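Long-range contact in protein (merozoite surface protein 1) (PDB 1B9W), which probably helps merozoites of a malaria parasite bind and invade host erythrocytes and later leave them, this fragment being its two C-terminal EGF-like domains: residues N11-Y19 with L31-C41. Numbering follows the deposited sequence.
Sequences NVPENAACY and LLYFKEDAGKC
The side chain of Asn15 lies flat on the ring of Phe34. Its CB sits 3.7 Å from the ring centroid, nearly on the ring normal, a CH-pi contact over the face. The amide extends outward above the CE2–CZ side, with Asn15 CG 3.5 Å from Phe34 CE2. Amide and ring planes are only 12° apart: chi1 of -61° sets Asn15 CG anti to the carbonyl carbon, beside the backbone N, and carries the amide over the ring, while the turn about CB–CG brings its plane near that of the ring. In the plane of the ring, the carbonyl O of Leu31 meets its edge.

A single direct hydrogen bond joins the two backbones: Leu31 N donates to Asn15 O over 3.0 Å. Asn15 has a positive phi and occupies the third position of the type II turn from Pro13 to Ala16. One residue back, a water bridges the backbones, donating to Glu14 O at 2.8 Å and accepting from Cys41 N.

Both segments belong to the first EGF-like domain. The turn leads into strand 16-20, which pairs with strand 26-30, and packs against the smaller C-terminal hairpin of strands 34-37 and 40-43. Cys41, disulfide-bonded to Cys30, ties that hairpin to the end of strand 26-30.

Two apolar contacts flank the turn. Cys41 SG lies 3.9 Å from Ala16 CB, while Leu31 reaches along the start of the strand to put its CD2 3.9 Å from Ala17 CB. At the hairpin's type I' turn, Pro13 CB makes van der Waals contact with a carbonyl oxygen, Gly39 O, at 3.5 Å, and Trp28 of strand 26-30 also touches the proline.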
loop_
_atom_site.group_PDB
_atom_site.type_symbol
_atom_site.label_atom_id
_atom_site.label_comp_id
_atom_site.label_asym_id
_atom_site.label_seq_id
_atom_site.Cartn_x
_atom_site.Cartn_y
_atom_site.Cartn_z
ATOM N N ASN A 11 12.748 -3.209 -9.287
ATOM C CA ASN A 11 13.664 -3.076 -8.160
ATOM C C ASN A 11 12.930 -2.155 -7.132
ATOM O O ASN A 11 12.794 -0.994 -7.500
ATOM C CB ASN A 11 14.933 -2.388 -8.652
ATOM C CG ASN A 11 16.025 -2.265 -7.623
ATOM O OD1 ASN A 11 15.916 -2.751 -6.503
ATOM N ND2 ASN A 11 17.124 -1.602 -7.980
ATOM N N VAL A 12 12.368 -2.748 -6.134
ATOM C CA VAL A 12 11.402 -1.996 -5.274
ATOM C C VAL A 12 12.161 -1.074 -4.331
ATOM O O VAL A 12 13.106 -1.441 -3.651
ATOM C CB VAL A 12 10.624 -3.028 -4.465
ATOM C CG1 VAL A 12 9.568 -2.419 -3.552
ATOM C CG2 VAL A 12 9.939 -4.033 -5.416
ATOM N N PRO A 13 11.676 0.172 -4.189
ATOM C CA PRO A 13 12.341 1.074 -3.246
ATOM C C PRO A 13 12.322 0.561 -1.842
ATOM O O PRO A 13 11.399 -0.110 -1.376
ATOM C CB PRO A 13 11.477 2.354 -3.365
ATOM C CG PRO A 13 10.812 2.274 -4.705
ATOM C CD PRO A 13 10.591 0.767 -4.987
ATOM N N GLU A 14 13.277 1.003 -0.978
ATOM C CA GLU A 14 13.237 0.718 0.444
ATOM C C GLU A 14 11.962 1.301 1.116
ATOM O O GLU A 14 11.499 2.309 0.582
ATOM C CB GLU A 14 14.441 1.457 1.069
ATOM C CG GLU A 14 15.157 0.681 2.155
ATOM C CD GLU A 14 16.189 1.553 2.863
ATOM O OE1 GLU A 14 16.555 2.595 2.269
ATOM O OE2 GLU A 14 16.588 1.175 3.987
ATOM N N ASN A 15 11.414 0.571 2.053
ATOM C CA ASN A 15 10.198 0.938 2.772
ATOM C C ASN A 15 8.990 1.004 1.871
ATOM O O ASN A 15 8.047 1.767 2.090
ATOM C CB ASN A 15 10.412 2.276 3.524
ATOM C CG ASN A 15 11.550 2.111 4.527
ATOM O OD1 ASN A 15 11.505 1.195 5.340
ATOM N ND2 ASN A 15 12.542 2.965 4.450
ATOM N N ALA A 16 8.964 0.189 0.800
ATOM C CA ALA A 16 7.822 0.069 -0.064
ATOM C C ALA A 16 7.433 -1.436 -0.226
ATOM O O ALA A 16 8.237 -2.286 0.173
ATOM C CB ALA A 16 8.052 0.634 -1.449
ATOM N N ALA A 17 6.195 -1.631 -0.561
ATOM C CA ALA A 17 5.650 -2.968 -0.865
ATOM C C ALA A 17 5.389 -3.019 -2.357
ATOM O O ALA A 17 5.184 -2.005 -3.027
ATOM C CB ALA A 17 4.335 -3.208 -0.138
ATOM N N CYS A 18 5.276 -4.251 -2.918
ATOM C CA CYS A 18 5.024 -4.260 -4.359
ATOM C C CYS A 18 4.075 -5.456 -4.649
ATOM O O CYS A 18 4.162 -6.444 -3.930
ATOM C CB CYS A 18 6.342 -4.492 -5.124
ATOM S SG CYS A 18 6.273 -4.419 -6.895
ATOM N N TYR A 19 3.182 -5.240 -5.564
ATOM C CA TYR A 19 2.210 -6.234 -5.975
ATOM C C TYR A 19 2.252 -6.418 -7.482
ATOM O O TYR A 19 2.247 -5.476 -8.258
ATOM C CB TYR A 19 0.797 -5.823 -5.600
ATOM C CG TYR A 19 -0.271 -6.891 -5.708
ATOM C CD1 TYR A 19 -0.523 -7.768 -4.669
ATOM C CD2 TYR A 19 -1.002 -6.973 -6.892
ATOM C CE1 TYR A 19 -1.511 -8.747 -4.767
ATOM C CE2 TYR A 19 -2.000 -7.953 -6.969
ATOM C CZ TYR A 19 -2.238 -8.801 -5.933
ATOM O OH TYR A 19 -3.225 -9.773 -6.065
ATOM N N LEU A 31 5.059 1.942 2.283
ATOM C CA LEU A 31 4.461 1.366 3.456
ATOM C C LEU A 31 3.798 2.521 4.274
ATOM O O LEU A 31 4.072 3.690 3.942
ATOM C CB LEU A 31 5.515 0.674 4.314
ATOM C CG LEU A 31 6.117 -0.620 3.666
ATOM C CD1 LEU A 31 7.175 -1.191 4.608
ATOM C CD2 LEU A 31 5.000 -1.617 3.401
ATOM N N LEU A 32 2.859 2.148 5.113
ATOM C CA LEU A 32 2.231 3.199 5.945
ATOM C C LEU A 32 3.298 3.951 6.730
ATOM O O LEU A 32 4.328 3.452 7.166
ATOM C CB LEU A 32 1.239 2.570 6.917
ATOM C CG LEU A 32 -0.071 1.996 6.411
ATOM C CD1 LEU A 32 -0.947 1.545 7.577
ATOM C CD2 LEU A 32 -0.773 2.976 5.487
ATOM N N TYR A 33 3.016 5.259 6.991
ATOM C CA TYR A 33 3.976 6.116 7.677
ATOM C C TYR A 33 5.228 6.450 6.878
ATOM O O TYR A 33 6.215 6.984 7.383
ATOM C CB TYR A 33 4.315 5.688 9.103
ATOM C CG TYR A 33 3.071 5.383 9.910
ATOM C CD1 TYR A 33 2.205 6.372 10.363
ATOM C CD2 TYR A 33 2.783 4.053 10.219
ATOM C CE1 TYR A 33 1.071 6.051 11.092
ATOM C CE2 TYR A 33 1.649 3.718 10.925
ATOM C CZ TYR A 33 0.812 4.723 11.372
ATOM O OH TYR A 33 -0.313 4.364 12.074
ATOM N N PHE A 34 5.124 6.345 5.560
ATOM C CA PHE A 34 6.084 6.795 4.600
ATOM C C PHE A 34 5.369 7.486 3.456
ATOM O O PHE A 34 4.236 7.139 3.138
ATOM C CB PHE A 34 6.903 5.626 3.966
ATOM C CG PHE A 34 7.806 5.012 4.985
ATOM C CD1 PHE A 34 7.331 4.015 5.822
ATOM C CD2 PHE A 34 9.120 5.452 5.102
ATOM C CE1 PHE A 34 8.174 3.441 6.755
ATOM C CE2 PHE A 34 9.945 4.879 6.055
ATOM C CZ PHE A 34 9.487 3.879 6.895
ATOM N N LYS A 35 6.030 8.425 2.776
ATOM C CA LYS A 35 5.366 9.124 1.699
ATOM C C LYS A 35 6.272 9.168 0.469
ATOM O O LYS A 35 7.481 9.375 0.619
ATOM C CB LYS A 35 5.125 10.602 2.157
ATOM C CG LYS A 35 4.488 11.428 1.057
ATOM C CD LYS A 35 3.897 12.696 1.727
ATOM C CE LYS A 35 3.305 13.632 0.700
ATOM N NZ LYS A 35 2.707 14.830 1.372
ATOM N N GLU A 36 5.632 8.949 -0.668
ATOM C CA GLU A 36 6.388 8.771 -1.914
ATOM C C GLU A 36 6.876 10.086 -2.473
ATOM O O GLU A 36 6.067 11.039 -2.588
ATOM C CB GLU A 36 5.432 8.138 -2.938
ATOM C CG GLU A 36 6.124 7.780 -4.251
ATOM C CD GLU A 36 5.147 7.039 -5.159
ATOM O OE1 GLU A 36 4.110 6.521 -4.715
ATOM O OE2 GLU A 36 5.436 6.996 -6.370
ATOM N N ASP A 37 8.104 10.156 -2.960
ATOM C CA ASP A 37 8.599 11.284 -3.737
ATOM C C ASP A 37 9.723 10.833 -4.677
ATOM O O ASP A 37 10.744 10.421 -4.151
ATOM C CB ASP A 37 9.163 12.356 -2.739
ATOM C CG ASP A 37 9.585 13.620 -3.461
ATOM O OD1 ASP A 37 9.266 13.878 -4.620
ATOM O OD2 ASP A 37 10.353 14.395 -2.831
ATOM N N ALA A 38 9.467 10.825 -5.959
ATOM C CA ALA A 38 10.479 10.484 -6.972
ATOM C C ALA A 38 11.245 9.205 -6.608
ATOM O O ALA A 38 12.480 9.149 -6.745
ATOM C CB ALA A 38 11.466 11.618 -7.162
ATOM N N GLY A 39 10.510 8.145 -6.321
ATOM C CA GLY A 39 11.231 6.859 -6.150
ATOM C C GLY A 39 11.738 6.584 -4.771
ATOM O O GLY A 39 12.310 5.520 -4.488
ATOM N N LYS A 40 11.536 7.545 -3.825
ATOM C CA LYS A 40 11.952 7.355 -2.463
ATOM C C LYS A 40 10.749 7.397 -1.511
ATOM O O LYS A 40 9.810 8.137 -1.830
ATOM C CB LYS A 40 12.968 8.452 -2.082
ATOM C CG LYS A 40 13.474 8.315 -0.660
ATOM C CD LYS A 40 14.638 9.312 -0.483
ATOM C CE LYS A 40 14.874 9.584 0.994
ATOM N NZ LYS A 40 16.148 10.329 1.220
ATOM N N CYS A 41 10.756 6.573 -0.484
ATOM C CA CYS A 41 9.671 6.528 0.476
ATOM C C CYS A 41 10.168 7.269 1.740
ATOM O O CYS A 41 10.997 6.745 2.458
ATOM C CB CYS A 41 9.299 5.092 0.829
ATOM S SG CYS A 41 8.368 4.383 -0.561
HETATM O O HOH W 1 12.868 4.613 -0.380
#